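Local coordinates for protein farnesyltransferase, putative (Trypanosoma cruzi, PDB 3WCA) that probably catalyses the magnesium-dependent condensation of two farnesyl diphosphate molecules, reduced by NADPH or NADH, to squalene on the way to lanosterol, at residues 51-56 and 179-184; 163-168 and 199-204; 171-176 and 188-193; 184-189 and 268-273. The protein carries 1 engineered substitution. All blocks are in the same frame, centred on the assembly; numbering follows the deposited sequence.

In the fold
All four contacts lie in the all-helical squalene/phytoene synthase fold, and three of them gather at one end of it. Contacts 1, 3 and 4 touch one another, with centres about 8 to 13 Å apart; the centre of contact 2 lies deeper, about 3 Å from the centre of the chain. Contacts 2 and 3 join the same pair, helix 154-179 and helix 191-207, at two levels, with contact 3 nested along the chain inside the loop that contact 2 closes. Both touch the bound thiodiphosphate analogue, so this helix pair lines its prenyl chain over much of its length. Contacts 1 and 4 follow the connection between those helices and tie it to helix 51-72 and to residues 268-273.

Contact 1: residues 51-56 and 179-184; sequences EEMRDA and SGLEDV
Apolar packing across this contact runs through one methyl group: Met53 sets CE against both Ser179 and Leu181, and CE comes to 3.6 Å from CD1 of Leu181. Leaving helix 51-72 with CG anti to the backbone N (chi1 174°), the methionine bends at its next two torsions, which swings CE across the leucine's branch at a slant. Val276 of helix 274-294 touches both of these side chains, and Tyr176 adds to the packing around Met53.

The polar element is the hydroxyl of Ser179. Met53 CE packs on it at 3.3 Å from Ser179 OG, a van der Waals approach. The hydrogen bonds of that oxygen are made with other groups. The amide of Leu181 donates to it, N to OG 3.0 Å at an N-H...O angle of 155°, forming an ST turn, and OG is also hydrogen-bonded to the carbonyl of Tyr176 one turn back. Gly180, between Ser179 and Leu181 and with positive phi, carries the chain off the end of helix 154-179. The serine thus fixes the turn that sets Leu181 facing helix 51-72, while the link between the two segments is made by dispersion and fit, without a directed bond from Met53.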
# COMPACT_ATOMS: atom_id res chain seq x y z
N GLU A 51 -6.84 2.16 21.29
CA GLU A 51 -6.00 3.31 21.58
C GLU A 51 -4.47 3.09 21.64
O GLU A 51 -3.73 3.79 20.96
CB GLU A 51 -6.50 3.96 22.88
CG GLU A 51 -5.68 5.12 23.41
CD GLU A 51 -6.51 6.09 24.23
OE1 GLU A 51 -7.16 6.97 23.62
OE2 GLU A 51 -6.53 5.97 25.47
N GLU A 52 -4.00 2.13 22.43
CA GLU A 52 -2.55 1.92 22.53
C GLU A 52 -1.86 1.53 21.22
O GLU A 52 -0.81 2.08 20.86
CB GLU A 52 -2.23 0.87 23.59
CG GLU A 52 -0.74 0.68 23.79
CD GLU A 52 -0.41 -0.25 24.94
OE1 GLU A 52 -0.77 0.08 26.10
OE2 GLU A 52 0.22 -1.31 24.68
N MET A 53 -2.44 0.57 20.53
CA MET A 53 -1.92 0.10 19.26
C MET A 53 -2.09 1.21 18.24
O MET A 53 -1.22 1.45 17.41
CB MET A 53 -2.72 -1.13 18.81
CG MET A 53 -2.38 -1.67 17.43
SD MET A 53 -0.86 -2.61 17.42
CE MET A 53 -1.51 -4.27 17.63
N ARG A 54 -3.21 1.91 18.34
CA ARG A 54 -3.55 2.98 17.43
C ARG A 54 -2.56 4.12 17.44
O ARG A 54 -2.23 4.67 16.38
CB ARG A 54 -4.96 3.49 17.73
CG ARG A 54 -5.60 4.19 16.57
CD ARG A 54 -7.11 4.21 16.73
NE ARG A 54 -7.54 5.22 17.67
CZ ARG A 54 -8.61 5.11 18.46
NH1 ARG A 54 -9.36 4.02 18.42
NH2 ARG A 54 -8.92 6.09 19.28
N ASP A 55 -2.09 4.49 18.63
CA ASP A 55 -1.12 5.57 18.75
C ASP A 55 0.17 5.16 18.07
O ASP A 55 0.76 5.93 17.33
CB ASP A 55 -0.83 5.90 20.22
CG ASP A 55 -2.03 6.47 20.96
OD1 ASP A 55 -2.79 7.24 20.34
OD2 ASP A 55 -2.19 6.16 22.16
N ALA A 56 0.61 3.93 18.34
CA ALA A 56 1.85 3.43 17.76
C ALA A 56 1.75 3.38 16.23
O ALA A 56 2.67 3.81 15.52
CB ALA A 56 2.15 2.05 18.31
N SER A 179 2.61 -5.93 20.85
CA SER A 179 1.49 -5.48 21.66
C SER A 179 0.88 -6.59 22.50
O SER A 179 0.23 -6.32 23.51
CB SER A 179 0.39 -4.92 20.76
OG SER A 179 -0.33 -5.98 20.14
N GLY A 180 1.07 -7.83 22.06
CA GLY A 180 0.50 -8.96 22.77
C GLY A 180 -0.82 -9.39 22.16
O GLY A 180 -1.26 -10.53 22.36
N LEU A 181 -1.46 -8.49 21.40
CA LEU A 181 -2.74 -8.77 20.76
C LEU A 181 -2.71 -10.00 19.86
O LEU A 181 -3.71 -10.72 19.78
CB LEU A 181 -3.22 -7.55 19.96
CG LEU A 181 -3.66 -6.32 20.76
CD1 LEU A 181 -4.14 -5.23 19.83
CD2 LEU A 181 -4.76 -6.71 21.74
N GLU A 182 -1.60 -10.24 19.18
CA GLU A 182 -1.49 -11.42 18.32
C GLU A 182 -0.37 -12.31 18.87
O GLU A 182 0.48 -11.85 19.63
CB GLU A 182 -1.16 -11.04 16.87
CG GLU A 182 -2.24 -10.25 16.12
CD GLU A 182 -3.55 -10.99 15.96
OE1 GLU A 182 -3.54 -12.23 15.80
OE2 GLU A 182 -4.60 -10.33 15.96
N ASP A 183 -0.37 -13.58 18.48
CA ASP A 183 0.64 -14.51 18.96
C ASP A 183 2.03 -14.29 18.34
O ASP A 183 2.14 -13.96 17.16
CB ASP A 183 0.18 -15.94 18.69
CG ASP A 183 1.17 -16.97 19.17
OD1 ASP A 183 1.51 -16.95 20.38
OD2 ASP A 183 1.59 -17.80 18.35
N VAL A 184 3.07 -14.48 19.15
CA VAL A 184 4.45 -14.30 18.70
C VAL A 184 4.79 -15.09 17.44
O VAL A 184 5.74 -14.76 16.72
CB VAL A 184 5.46 -14.72 19.80
CG1 VAL A 184 6.88 -14.31 19.40
CG2 VAL A 184 5.07 -14.10 21.14

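Contact 2: residues 163-168 and 199-204; sequences YVAGLV and FLQKTN. With FPS (S-[(2E,6E)-3,7,11-trimethyldodeca-2,6,10-trienyl] trihydrogen thiodiphosphate), chain E.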
# COMPACT_ATOMS: atom_id res chain seq x y z
N TYR A 163 9.90 -2.21 -0.36
CA TYR A 163 10.41 -1.06 0.38
C TYR A 163 9.38 -0.03 0.80
O TYR A 163 9.51 0.56 1.87
CB TYR A 163 11.49 -0.32 -0.44
CG TYR A 163 12.81 -1.05 -0.64
CD1 TYR A 163 13.53 -1.56 0.44
CD2 TYR A 163 13.36 -1.18 -1.92
CE1 TYR A 163 14.77 -2.20 0.25
CE2 TYR A 163 14.59 -1.81 -2.12
CZ TYR A 163 15.29 -2.32 -1.04
OH TYR A 163 16.50 -2.94 -1.26
N VAL A 164 8.36 0.21 -0.03
CA VAL A 164 7.41 1.24 0.33
C VAL A 164 6.07 0.76 0.87
O VAL A 164 5.28 1.58 1.31
CB VAL A 164 7.14 2.21 -0.87
CG1 VAL A 164 8.49 2.78 -1.37
CG2 VAL A 164 6.39 1.48 -1.99
N ALA A 165 5.84 -0.55 0.84
CA ALA A 165 4.58 -1.12 1.31
C ALA A 165 4.76 -2.46 2.01
O ALA A 165 4.17 -2.70 3.07
CB ALA A 165 3.63 -1.28 0.13
N GLY A 166 5.55 -3.34 1.42
CA GLY A 166 5.78 -4.64 2.04
C GLY A 166 6.35 -4.50 3.44
O GLY A 166 6.02 -5.29 4.34
N LEU A 167 7.20 -3.49 3.64
CA LEU A 167 7.81 -3.26 4.94
C LEU A 167 6.80 -2.72 5.95
O LEU A 167 6.94 -2.92 7.16
CB LEU A 167 8.99 -2.29 4.81
CG LEU A 167 10.31 -2.91 4.31
CD1 LEU A 167 11.36 -1.83 4.16
CD2 LEU A 167 10.78 -3.96 5.32
N VAL A 168 5.78 -2.01 5.46
CA VAL A 168 4.75 -1.50 6.35
C VAL A 168 4.09 -2.76 6.89
O VAL A 168 3.74 -2.85 8.06
CB VAL A 168 3.70 -0.65 5.59
CG1 VAL A 168 2.65 -0.13 6.55
CG2 VAL A 168 4.39 0.51 4.88
N PHE A 199 -0.05 -6.44 -2.31
CA PHE A 199 -1.36 -6.45 -2.92
C PHE A 199 -1.96 -5.05 -2.91
O PHE A 199 -2.56 -4.63 -3.89
CB PHE A 199 -2.31 -7.41 -2.20
CG PHE A 199 -3.64 -7.58 -2.91
CD1 PHE A 199 -3.68 -8.05 -4.23
CD2 PHE A 199 -4.84 -7.27 -2.28
CE1 PHE A 199 -4.89 -8.20 -4.91
CE2 PHE A 199 -6.06 -7.42 -2.94
CZ PHE A 199 -6.09 -7.88 -4.25
N LEU A 200 -1.80 -4.34 -1.79
CA LEU A 200 -2.34 -2.99 -1.70
C LEU A 200 -1.59 -2.02 -2.61
O LEU A 200 -2.21 -1.27 -3.36
CB LEU A 200 -2.28 -2.45 -0.26
CG LEU A 200 -2.99 -3.20 0.88
CD1 LEU A 200 -3.00 -2.30 2.14
CD2 LEU A 200 -4.41 -3.56 0.47
N GLN A 201 -0.26 -2.05 -2.54
CA GLN A 201 0.53 -1.13 -3.33
C GLN A 201 0.29 -1.35 -4.82
O GLN A 201 0.10 -0.40 -5.56
CB GLN A 201 2.02 -1.27 -2.99
CG GLN A 201 2.92 -0.20 -3.62
CD GLN A 201 2.56 1.23 -3.19
OE1 GLN A 201 2.32 1.49 -2.02
NE2 GLN A 201 2.54 2.15 -4.15
N LYS A 202 0.29 -2.60 -5.25
CA LYS A 202 0.10 -2.90 -6.67
C LYS A 202 -1.27 -2.49 -7.20
O LYS A 202 -1.38 -1.98 -8.31
CB LYS A 202 0.38 -4.38 -6.94
CG LYS A 202 1.85 -4.76 -6.79
CD LYS A 202 2.15 -6.15 -7.34
CE LYS A 202 3.61 -6.52 -7.17
NZ LYS A 202 3.92 -7.89 -7.69
N THR A 203 -2.32 -2.70 -6.41
CA THR A 203 -3.65 -2.32 -6.85
C THR A 203 -3.69 -0.81 -7.01
O THR A 203 -4.30 -0.30 -7.95
CB THR A 203 -4.74 -2.78 -5.86
OG1 THR A 203 -4.67 -4.21 -5.73
CG2 THR A 203 -6.13 -2.42 -6.38
N ASN A 204 -3.01 -0.08 -6.13
CA ASN A 204 -3.02 1.36 -6.27
C ASN A 204 -2.20 1.78 -7.48
O ASN A 204 -2.61 2.66 -8.23
CB ASN A 204 -2.50 2.05 -5.01
CG ASN A 204 -3.45 1.91 -3.82
OD1 ASN A 204 -4.62 1.57 -3.98
ND2 ASN A 204 -2.94 2.17 -2.63
C1 FPS E . -0.82 4.69 0.18
S1 FPS E . -1.23 5.98 1.45
C2 FPS E . -0.06 3.50 0.85
C3 FPS E . -0.12 2.13 0.60
C4 FPS E . -0.99 1.49 -0.46
C5 FPS E . 0.73 1.24 1.47
C6 FPS E . 0.27 0.99 2.94
C7 FPS E . 0.54 -0.46 3.24
C8 FPS E . 0.01 -1.20 4.23
C10 FPS E . 0.48 -2.66 4.32
C9 FPS E . -1.00 -0.65 5.25
C11 FPS E . -0.58 -3.57 4.92
C12 FPS E . 0.09 -4.82 5.42
C13 FPS E . -0.31 -5.54 6.50
C14 FPS E . -1.51 -5.18 7.37
C15 FPS E . 0.49 -6.79 6.84
PA FPS E . -3.22 5.81 2.02
O1A FPS E . -3.52 4.34 2.45
O2A FPS E . -3.43 6.74 3.18
O3A FPS E . -4.33 6.45 0.95
PB FPS E . -4.63 6.32 -0.72
O1B FPS E . -6.15 6.14 -1.00
O2B FPS E . -4.20 7.67 -1.41
O3B FPS E . -3.91 5.03 -1.30
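Ala165 and Gln201 meet where the two helices run closest, CB to CB 3.5 Å, because one partner is no more than a methyl group. Gln201 has CG anti to the backbone N (chi1 -172°) and then bends at chi2, which lays its carboxamide against CG2 of Val164. There CG2 of Val164 stands 4.0 Å from CD of Gln201, the two side chains crossing at about a right angle. The same bend brings Gln201 OE1 to 3.6 Å from the branched C3 of the bound analogue FPS.

A little farther along, the prenyl chain threads between the helices. C8 of FPS is pinched from opposite sides by CG1 of Val168 at 3.7 Å and CD1 of Leu200 at 3.8 Å. This is the central channel of the all-helical trans-isoprenyl diphosphate synthase fold, and helix 154-179 widens into a pi-type turn at 163-166 as it passes. Toward the diphosphate, Asn204 ND2 approaches C4 of FPS to 3.0 Å, with O3B next at 3.3 Å. The side chain of Val164 lies beside that of Glu71, a ligand of the magnesium ion.

Behind this first shell, Thr203 turns its hydroxyl back to the carbonyl of Phe199, OG1 to O 2.8 Å, so that O accepts from both the amide and the hydroxyl of Thr203. The ammonium group of Lys202 is held by Asp158 of helix 154-179, Asp256 and His260.

Contact 3: residues 171-176 and 188-193; sequences GLTLLY and DDLTNA. With FPS (S-[(2E,6E)-3,7,11-trimethyldodeca-2,6,10-trienyl] trihydrogen thiodiphosphate), chain E.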
# COMPACT_ATOMS: atom_id res chain seq x y z
N GLY A 171 6.41 -4.14 9.56
CA GLY A 171 6.27 -3.28 10.72
C GLY A 171 4.99 -3.52 11.50
O GLY A 171 5.05 -3.76 12.71
N LEU A 172 3.85 -3.45 10.82
CA LEU A 172 2.56 -3.67 11.47
C LEU A 172 2.56 -5.04 12.15
O LEU A 172 2.18 -5.15 13.30
CB LEU A 172 1.40 -3.60 10.46
CG LEU A 172 1.07 -2.21 9.91
CD1 LEU A 172 -0.08 -2.30 8.91
CD2 LEU A 172 0.71 -1.28 11.05
N THR A 173 2.98 -6.07 11.43
CA THR A 173 3.01 -7.41 11.98
C THR A 173 3.86 -7.44 13.26
O THR A 173 3.51 -8.11 14.24
CB THR A 173 3.57 -8.42 10.95
OG1 THR A 173 2.74 -8.42 9.78
CG2 THR A 173 3.61 -9.83 11.53
N LEU A 174 4.97 -6.70 13.28
CA LEU A 174 5.83 -6.66 14.47
C LEU A 174 5.18 -5.82 15.57
O LEU A 174 5.44 -6.05 16.75
CB LEU A 174 7.21 -6.10 14.12
CG LEU A 174 8.09 -6.96 13.21
CD1 LEU A 174 9.33 -6.15 12.82
CD2 LEU A 174 8.49 -8.26 13.91
N LEU A 175 4.36 -4.84 15.20
CA LEU A 175 3.68 -4.05 16.22
C LEU A 175 2.56 -4.89 16.84
O LEU A 175 2.27 -4.75 18.02
CB LEU A 175 3.08 -2.77 15.63
CG LEU A 175 4.02 -1.62 15.28
CD1 LEU A 175 3.19 -0.46 14.78
CD2 LEU A 175 4.83 -1.20 16.51
N TYR A 176 1.94 -5.77 16.04
CA TYR A 176 0.86 -6.62 16.55
C TYR A 176 1.40 -7.59 17.60
O TYR A 176 0.77 -7.81 18.65
CB TYR A 176 0.20 -7.46 15.44
CG TYR A 176 -0.45 -6.70 14.29
CD1 TYR A 176 -0.78 -5.35 14.38
CD2 TYR A 176 -0.75 -7.36 13.09
CE1 TYR A 176 -1.39 -4.67 13.31
CE2 TYR A 176 -1.36 -6.70 12.03
CZ TYR A 176 -1.67 -5.37 12.13
OH TYR A 176 -2.26 -4.73 11.06
N ASP A 188 7.07 -15.09 12.78
CA ASP A 188 8.02 -16.13 12.39
C ASP A 188 8.48 -15.93 10.95
O ASP A 188 9.68 -15.76 10.70
CB ASP A 188 7.41 -17.52 12.53
CG ASP A 188 7.37 -17.99 13.98
OD1 ASP A 188 8.17 -17.47 14.79
OD2 ASP A 188 6.54 -18.86 14.30
N ASP A 189 7.53 -15.95 10.02
CA ASP A 189 7.82 -15.75 8.61
C ASP A 189 7.00 -14.57 8.12
O ASP A 189 5.76 -14.65 8.04
CB ASP A 189 7.46 -16.99 7.79
CG ASP A 189 7.84 -16.85 6.33
OD1 ASP A 189 7.92 -15.70 5.87
OD2 ASP A 189 8.05 -17.88 5.64
N LEU A 190 7.69 -13.48 7.78
CA LEU A 190 7.05 -12.25 7.32
C LEU A 190 6.72 -12.18 5.83
O LEU A 190 6.35 -11.12 5.32
CB LEU A 190 7.92 -11.06 7.71
CG LEU A 190 8.00 -10.85 9.22
CD1 LEU A 190 8.86 -9.63 9.53
CD2 LEU A 190 6.59 -10.66 9.78
N THR A 191 6.83 -13.31 5.13
CA THR A 191 6.54 -13.35 3.70
C THR A 191 5.11 -12.90 3.42
O THR A 191 4.88 -12.00 2.61
CB THR A 191 6.75 -14.77 3.15
OG1 THR A 191 8.10 -15.18 3.39
CG2 THR A 191 6.47 -14.82 1.66
N ASN A 192 4.15 -13.53 4.09
CA ASN A 192 2.76 -13.17 3.89
C ASN A 192 2.45 -11.74 4.28
O ASN A 192 1.54 -11.13 3.73
CB ASN A 192 1.83 -14.14 4.62
CG ASN A 192 1.83 -15.51 3.97
OD1 ASN A 192 2.22 -15.64 2.81
ND2 ASN A 192 1.37 -16.52 4.70
N ALA A 193 3.20 -11.19 5.22
CA ALA A 193 2.97 -9.80 5.63
C ALA A 193 3.39 -8.91 4.46
O ALA A 193 2.76 -7.89 4.18
CB ALA A 193 3.78 -9.46 6.86
C1 FPS E . -0.82 4.69 0.18
S1 FPS E . -1.23 5.98 1.45
C2 FPS E . -0.06 3.50 0.85
C3 FPS E . -0.12 2.13 0.60
C4 FPS E . -0.99 1.49 -0.46
C5 FPS E . 0.73 1.24 1.47
C6 FPS E . 0.27 0.99 2.94
C7 FPS E . 0.54 -0.46 3.24
C8 FPS E . 0.01 -1.20 4.23
C10 FPS E . 0.48 -2.66 4.32
C9 FPS E . -1.00 -0.65 5.25
C11 FPS E . -0.58 -3.57 4.92
C12 FPS E . 0.09 -4.82 5.42
C13 FPS E . -0.31 -5.54 6.50
C14 FPS E . -1.51 -5.18 7.37
C15 FPS E . 0.49 -6.79 6.84
PA FPS E . -3.22 5.81 2.02
O1A FPS E . -3.52 4.34 2.45
O2A FPS E . -3.43 6.74 3.18
O3A FPS E . -4.33 6.45 0.95
PB FPS E . -4.63 6.32 -0.72
O1B FPS E . -6.15 6.14 -1.00
O2B FPS E . -4.20 7.67 -1.41
O3B FPS E . -3.91 5.03 -1.30
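Thr173 OG1, gripped by hydrogen bonds to the carbonyl of Gly169 and the hydroxyl of Tyr267, lies 3.3 Å from the methyl CB of Ala193. In the all-helical squalene synthase fold this is the point where the start of helix 191-207 comes up against the later part of helix 154-179. Within the helix, Thr173 keeps OG1 beside its own backbone N (chi1 -60°), the setting that lets the hydroxyl fold back to a carbonyl one turn earlier. Its methyl is thereby turned to Leu190, CG2 to CD2 3.6 Å, and these two side chains slide past one another in opposite directions. With its polar end so occupied, the threonine presents what is essentially a packing surface to both neighbours.

Leu190 stands at the N-cap position of helix 191-207. The turn leading into that helix is an Asx turn: Asp189 OD1 accepts from the amide of Thr191, N to O 2.7 Å at 160°, and a short additional bond comes from the Thr191 hydroxyl.

The contact also flanks the far end of the prenyl chain, whose C13 carries two terminal methyls. C14 is met by Leu172 CD1 at 3.6 Å and by Tyr176 OH at 3.8 Å, both from helix 154-179. From the other helix, the carbonyl oxygen of Ala193 stands 3.7 Å from C15 of FPS.

Contact 4: residues 184-189 and 268-273; sequences VRLADD and LASLRD
Ser270 is the first residue of 268-273 to meet the other segment: CD1 of Leu186 packs on its hydroxyl, 3.2 Å from Ser270 OG. That oxygen is hydrogen-bonded to the carbonyl of Tyr267.

Next comes Leu271, whose CD2 reaches 3.9 Å from CD2 of Leu186. The two side chains cross at a slant, with one branch of Leu186 on the serine and the other on the leucine. Leu186 can straddle them because its CG stands roughly anti to the backbone N (chi1 -154°), which carries the forked end out from the turn; Thr173 and Val177 of helix 154-179 touch it as well. The contact joins two connections of the all-helical squalene synthase fold, the one between helices 154-179 and 191-207 and the one between helices 261-269 and 274-294. In the first of them, residues 184-186 keep helical backbone angles without regular helix bonds, and the amide of Asp188 donates to the carbonyl of Arg185, N to O 3.0 Å. The side chains of that pair form a salt bridge, Arg185 NE to Asp188 OD2 2.7 Å, with the oxygen well out of the guanidinium plane, so charge alone joins them and no N-H is directed at the oxygen.

At Arg272 and Asp273 the backbone amides are taken by the carboxylate of Glu182, one by each oxygen, and Arg272 NE bonds the carbonyl of Leu181. Asp273 is the N-cap of helix 274-294, its OD1 accepting from the amide of Val276.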
# COMPACT_ATOMS: atom_id res chain seq x y z
N VAL A 184 3.07 -14.48 19.15
CA VAL A 184 4.45 -14.30 18.70
C VAL A 184 4.79 -15.09 17.44
O VAL A 184 5.74 -14.76 16.72
CB VAL A 184 5.46 -14.72 19.80
CG1 VAL A 184 6.88 -14.31 19.40
CG2 VAL A 184 5.07 -14.10 21.14
N ARG A 185 4.02 -16.13 17.17
CA ARG A 185 4.26 -16.95 15.99
C ARG A 185 4.05 -16.15 14.69
O ARG A 185 4.61 -16.47 13.65
CB ARG A 185 3.33 -18.16 16.01
CG ARG A 185 3.86 -19.40 15.30
CD ARG A 185 4.42 -20.43 16.30
NE ARG A 185 5.88 -20.42 16.41
CZ ARG A 185 6.58 -19.57 17.15
NH1 ARG A 185 5.96 -18.64 17.86
NH2 ARG A 185 7.91 -19.64 17.18
N LEU A 186 3.24 -15.10 14.77
CA LEU A 186 2.92 -14.29 13.61
C LEU A 186 4.17 -13.76 12.92
O LEU A 186 4.25 -13.76 11.69
CB LEU A 186 2.00 -13.13 14.02
CG LEU A 186 1.09 -12.54 12.94
CD1 LEU A 186 0.12 -13.61 12.43
CD2 LEU A 186 0.32 -11.37 13.51
N ALA A 187 5.14 -13.32 13.71
CA ALA A 187 6.38 -12.77 13.16
C ALA A 187 7.42 -13.81 12.74
O ALA A 187 8.54 -13.45 12.37
CB ALA A 187 7.00 -11.81 14.17
N ASP A 188 7.07 -15.09 12.78
CA ASP A 188 8.02 -16.13 12.39
C ASP A 188 8.48 -15.93 10.95
O ASP A 188 9.68 -15.76 10.70
CB ASP A 188 7.41 -17.52 12.53
CG ASP A 188 7.37 -17.99 13.98
OD1 ASP A 188 8.17 -17.47 14.79
OD2 ASP A 188 6.54 -18.86 14.30
N ASP A 189 7.53 -15.95 10.02
CA ASP A 189 7.82 -15.75 8.61
C ASP A 189 7.00 -14.57 8.12
O ASP A 189 5.76 -14.65 8.04
CB ASP A 189 7.46 -16.99 7.79
CG ASP A 189 7.84 -16.85 6.33
OD1 ASP A 189 7.92 -15.70 5.87
OD2 ASP A 189 8.05 -17.88 5.64
N LEU A 268 -4.66 -13.04 6.76
CA LEU A 268 -5.88 -12.62 7.45
C LEU A 268 -6.46 -13.73 8.33
O LEU A 268 -6.96 -13.48 9.42
CB LEU A 268 -6.94 -12.15 6.43
CG LEU A 268 -6.62 -10.84 5.71
CD1 LEU A 268 -7.73 -10.51 4.71
CD2 LEU A 268 -6.45 -9.70 6.73
N ALA A 269 -6.36 -14.97 7.86
CA ALA A 269 -6.88 -16.10 8.61
C ALA A 269 -6.01 -16.48 9.80
O ALA A 269 -6.42 -17.28 10.64
CB ALA A 269 -7.05 -17.30 7.68
N SER A 270 -4.82 -15.91 9.91
CA SER A 270 -3.95 -16.23 11.04
C SER A 270 -4.14 -15.25 12.18
O SER A 270 -3.58 -15.44 13.26
CB SER A 270 -2.48 -16.22 10.61
OG SER A 270 -1.99 -14.90 10.42
N LEU A 271 -4.93 -14.20 11.94
CA LEU A 271 -5.19 -13.17 12.96
C LEU A 271 -6.26 -13.63 13.96
O LEU A 271 -7.27 -14.22 13.57
CB LEU A 271 -5.62 -11.87 12.30
CG LEU A 271 -4.64 -11.19 11.34
CD1 LEU A 271 -5.26 -9.88 10.87
CD2 LEU A 271 -3.28 -10.91 12.03
N ARG A 272 -6.06 -13.34 15.25
CA ARG A 272 -7.02 -13.76 16.27
C ARG A 272 -7.75 -12.60 16.93
O ARG A 272 -8.87 -12.76 17.41
CB ARG A 272 -6.32 -14.59 17.35
CG ARG A 272 -5.48 -13.75 18.30
CD ARG A 272 -4.72 -14.61 19.32
NE ARG A 272 -3.88 -13.77 20.18
CZ ARG A 272 -2.95 -14.23 21.01
NH1 ARG A 272 -2.73 -15.53 21.11
NH2 ARG A 272 -2.24 -13.38 21.74
N ASP A 273 -7.12 -11.43 16.96
CA ASP A 273 -7.73 -10.27 17.59
C ASP A 273 -8.65 -9.52 16.63
O ASP A 273 -8.26 -9.20 15.51
CB ASP A 273 -6.64 -9.33 18.12
CG ASP A 273 -7.23 -8.16 18.88
OD1 ASP A 273 -7.54 -7.12 18.25
OD2 ASP A 273 -7.39 -8.28 20.11